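Local coordinates for protein 16S rRNA (adenine(1408)-N(1))-methyltransferase (Catenulispora acidiphila, PDB 4X1O) that probably transfers a methyl group from S-adenosyl-L-methionine to N1 of adenine 1408 in 16S rRNA, a modification linked to aminoglycoside resistance, at residues W130-L139 with P172-L181. Sequence-based numbering, arbitrary orientation.
Sequences WGKLLRGVVL and PLEIRDLPEL
Val138 and Leu134 turn from helix 131-139 toward the loop 172-181 and form the close-packed, buried side of this contact. Val138 CG1 lies 4.0 Å from Leu178 CD1 and also meets Leu181 CD2, while the CG2 branch of Ile175 rests on Leu134 CG at 3.9 Å. Leu134 and Val137 sit on strand 157-163, and Trp167 backs Ile175 and Leu181. The outer side is polar and more open to solvent. Extended from CG to NE, Arg135 grips Asp177 end-on: NH1 bonds OD1 at 2.8 Å and NH2 bonds OD2 at 3.0 Å, both on syn lone pairs, with the two planar groups only 20° apart. NH1 also donates to Glu174 O (2.7 Å), well above the carbonyl plane. Near the N-terminal end of the helix, Gly131 N donates a hydrogen bond to Glu174 OE2 (2.8 Å) from 37° above the carboxylate plane; Pro172 CG meets the Trp130 ring edge. Leu133 binds S-adenosyl-L-methionine and S-adenosyl-L-homocysteine in other structures; neither is bound here. Three bonds therefore fix the guanidinium's rotation, the Glu174 carboxylate would probably be favoured by the helix dipole, and these polar bonds join the loop to a helix carrying a ligand-binding residue.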
loop_
_atom_site.group_PDB
_atom_site.type_symbol
_atom_site.label_atom_id
_atom_site.label_comp_id
_atom_site.label_asym_id
_atom_site.label_seq_id
_atom_site.Cartn_x
_atom_site.Cartn_y
_atom_site.Cartn_z
ATOM N N TRP A 130 3.727 6.537 5.405
ATOM C CA TRP A 130 4.501 7.664 5.923
ATOM C C TRP A 130 4.542 8.802 4.918
ATOM O O TRP A 130 4.088 8.657 3.780
ATOM C CB TRP A 130 5.931 7.231 6.248
ATOM C CG TRP A 130 6.005 6.194 7.276
ATOM C CD1 TRP A 130 6.178 4.852 7.075
ATOM C CD2 TRP A 130 5.902 6.381 8.691
ATOM N NE1 TRP A 130 6.190 4.196 8.281
ATOM C CE2 TRP A 130 6.021 5.110 9.288
ATOM C CE3 TRP A 130 5.722 7.499 9.511
ATOM C CZ2 TRP A 130 5.973 4.927 10.667
ATOM C CZ3 TRP A 130 5.669 7.316 10.879
ATOM C CH2 TRP A 130 5.793 6.037 11.443
ATOM N N GLY A 131 5.095 9.940 5.334
ATOM C CA GLY A 131 5.309 11.055 4.430
ATOM C C GLY A 131 4.052 11.569 3.757
ATOM O O GLY A 131 2.999 11.623 4.373
ATOM N N LYS A 132 4.182 11.938 2.489
ATOM C CA LYS A 132 3.084 12.510 1.717
ATOM C C LYS A 132 1.884 11.560 1.617
ATOM O O LYS A 132 0.721 11.979 1.618
ATOM C CB LYS A 132 3.580 12.881 0.315
ATOM C CG LYS A 132 2.533 13.547 -0.542
ATOM C CD LYS A 132 3.167 14.651 -1.373
ATOM C CE LYS A 132 2.196 15.794 -1.587
ATOM N NZ LYS A 132 1.040 15.334 -2.396
ATOM N N LEU A 133 2.161 10.267 1.522
ATOM C CA LEU A 133 1.076 9.299 1.457
ATOM C C LEU A 133 0.247 9.325 2.741
ATOM O O LEU A 133 -0.980 9.341 2.688
ATOM C CB LEU A 133 1.644 7.889 1.189
ATOM C CG LEU A 133 0.631 6.743 1.151
ATOM C CD1 LEU A 133 -0.394 6.966 0.052
ATOM C CD2 LEU A 133 1.351 5.407 0.956
ATOM N N LEU A 134 0.920 9.337 3.886
ATOM C CA LEU A 134 0.241 9.389 5.170
ATOM C C LEU A 134 -0.568 10.690 5.310
ATOM O O LEU A 134 -1.765 10.673 5.630
ATOM C CB LEU A 134 1.257 9.281 6.307
ATOM C CG LEU A 134 0.741 9.536 7.722
ATOM C CD1 LEU A 134 -0.365 8.539 8.077
ATOM C CD2 LEU A 134 1.886 9.464 8.716
ATOM N N ARG A 135 0.095 11.810 5.059
ATOM C CA ARG A 135 -0.547 13.109 5.208
ATOM C C ARG A 135 -1.723 13.219 4.250
ATOM O O ARG A 135 -2.788 13.721 4.614
ATOM C CB ARG A 135 0.450 14.245 4.967
ATOM C CG ARG A 135 -0.143 15.629 5.199
ATOM C CD ARG A 135 0.965 16.668 5.102
ATOM N NE ARG A 135 0.484 18.027 5.339
ATOM C CZ ARG A 135 0.339 18.575 6.539
ATOM N NH1 ARG A 135 0.625 17.884 7.635
ATOM N NH2 ARG A 135 -0.096 19.832 6.635
ATOM N N GLY A 136 -1.543 12.694 3.043
ATOM C CA GLY A 136 -2.600 12.706 2.045
ATOM C C GLY A 136 -3.838 11.918 2.435
ATOM O O GLY A 136 -4.969 12.341 2.203
ATOM N N VAL A 137 -3.627 10.756 3.027
ATOM C CA VAL A 137 -4.733 9.929 3.445
ATOM C C VAL A 137 -5.447 10.567 4.627
ATOM O O VAL A 137 -6.665 10.561 4.694
ATOM C CB VAL A 137 -4.261 8.511 3.790
ATOM C CG1 VAL A 137 -5.298 7.786 4.613
ATOM C CG2 VAL A 137 -3.934 7.755 2.485
ATOM N N VAL A 138 -4.689 11.141 5.552
ATOM C CA VAL A 138 -5.297 11.708 6.752
ATOM C C VAL A 138 -6.127 12.942 6.394
ATOM O O VAL A 138 -7.240 13.129 6.892
ATOM C CB VAL A 138 -4.216 12.062 7.789
ATOM C CG1 VAL A 138 -4.798 12.908 8.911
ATOM C CG2 VAL A 138 -3.565 10.767 8.339
ATOM N N LEU A 139 -5.586 13.784 5.521
ATOM C CA LEU A 139 -6.299 14.991 5.086
ATOM C C LEU A 139 -7.307 14.730 3.968
ATOM O O LEU A 139 -8.201 15.556 3.726
ATOM C CB LEU A 139 -5.308 16.047 4.607
ATOM C CG LEU A 139 -4.426 16.620 5.712
ATOM C CD1 LEU A 139 -3.392 17.570 5.094
ATOM C CD2 LEU A 139 -5.305 17.327 6.735
ATOM N N PRO A 172 5.554 12.483 14.099
ATOM C CA PRO A 172 6.254 12.785 12.843
ATOM C C PRO A 172 5.807 14.101 12.216
ATOM O O PRO A 172 4.620 14.438 12.242
ATOM C CB PRO A 172 5.875 11.613 11.930
ATOM C CG PRO A 172 5.472 10.512 12.869
ATOM C CD PRO A 172 4.858 11.188 14.048
ATOM N N LEU A 173 6.763 14.820 11.630
ATOM C CA LEU A 173 6.500 16.124 11.037
ATOM C C LEU A 173 5.324 16.162 10.071
ATOM O O LEU A 173 4.592 17.161 10.017
ATOM C CB LEU A 173 7.770 16.603 10.317
ATOM C CG LEU A 173 7.740 18.019 9.738
ATOM C CD1 LEU A 173 7.447 19.042 10.831
ATOM C CD2 LEU A 173 9.073 18.307 9.086
ATOM N N GLU A 174 5.123 15.088 9.307
ATOM C CA GLU A 174 4.105 15.117 8.267
ATOM C C GLU A 174 2.677 15.150 8.817
ATOM O O GLU A 174 1.744 15.433 8.069
ATOM C CB GLU A 174 4.281 13.929 7.301
ATOM C CG GLU A 174 4.258 12.545 7.939
ATOM C CD GLU A 174 5.658 11.996 8.231
ATOM O OE1 GLU A 174 6.499 12.726 8.815
ATOM O OE2 GLU A 174 5.922 10.821 7.868
ATOM N N ILE A 175 2.497 14.877 10.106
ATOM C CA ILE A 175 1.156 15.000 10.681
ATOM C C ILE A 175 1.105 15.798 11.970
ATOM O O ILE A 175 0.054 15.839 12.609
ATOM C CB ILE A 175 0.527 13.626 10.973
ATOM C CG1 ILE A 175 1.441 12.829 11.912
ATOM C CG2 ILE A 175 0.250 12.881 9.667
ATOM C CD1 ILE A 175 0.762 11.733 12.644
ATOM N N ARG A 176 2.200 16.445 12.367
ATOM C CA ARG A 176 2.230 16.966 13.731
ATOM C C ARG A 176 1.357 18.206 13.891
ATOM O O ARG A 176 1.026 18.584 15.010
ATOM C CB ARG A 176 3.656 17.258 14.190
ATOM C CG ARG A 176 4.330 18.433 13.523
ATOM C CD ARG A 176 5.780 18.528 13.999
ATOM N NE ARG A 176 5.878 18.913 15.403
ATOM C CZ ARG A 176 6.110 20.154 15.815
ATOM N NH1 ARG A 176 6.285 21.126 14.927
ATOM N NH2 ARG A 176 6.178 20.423 17.110
ATOM N N ASP A 177 0.974 18.824 12.778
ATOM C CA ASP A 177 0.066 19.967 12.821
ATOM C C ASP A 177 -1.392 19.540 12.723
ATOM O O ASP A 177 -2.290 20.388 12.750
ATOM C CB ASP A 177 0.383 20.964 11.697
ATOM C CG ASP A 177 0.268 20.344 10.306
ATOM O OD1 ASP A 177 0.888 19.274 10.075
ATOM O OD2 ASP A 177 -0.425 20.936 9.444
ATOM N N LEU A 178 -1.629 18.234 12.622
ATOM C CA LEU A 178 -2.986 17.709 12.461
ATOM C C LEU A 178 -3.467 17.018 13.717
ATOM O O LEU A 178 -2.700 16.328 14.390
ATOM C CB LEU A 178 -3.049 16.731 11.289
ATOM C CG LEU A 178 -2.410 17.212 9.980
ATOM C CD1 LEU A 178 -2.456 16.094 8.944
ATOM C CD2 LEU A 178 -3.099 18.463 9.469
ATOM N N PRO A 179 -4.757 17.179 14.030
ATOM C CA PRO A 179 -5.332 16.459 15.171
ATOM C C PRO A 179 -5.486 14.977 14.870
ATOM O O PRO A 179 -5.607 14.573 13.699
ATOM C CB PRO A 179 -6.695 17.135 15.370
ATOM C CG PRO A 179 -7.037 17.700 14.030
ATOM C CD PRO A 179 -5.727 18.072 13.375
ATOM N N GLU A 180 -5.452 14.160 15.914
ATOM C CA GLU A 180 -5.508 12.722 15.720
ATOM C C GLU A 180 -6.764 12.318 14.970
ATOM O O GLU A 180 -7.877 12.741 15.303
ATOM C CB GLU A 180 -5.429 11.984 17.060
ATOM C CG GLU A 180 -5.512 10.473 16.901
ATOM C CD GLU A 180 -5.131 9.724 18.160
ATOM O OE1 GLU A 180 -4.839 10.392 19.171
ATOM O OE2 GLU A 180 -5.138 8.475 18.138
ATOM N N LEU A 181 -6.567 11.506 13.944
ATOM C CA LEU A 181 -7.669 10.965 13.167
ATOM C C LEU A 181 -8.263 9.755 13.885
ATOM O O LEU A 181 -7.566 8.792 14.202
ATOM C CB LEU A 181 -7.192 10.589 11.759
ATOM C CG LEU A 181 -8.239 10.204 10.714
ATOM C CD1 LEU A 181 -9.243 11.339 10.443
ATOM C CD2 LEU A 181 -7.528 9.769 9.446
#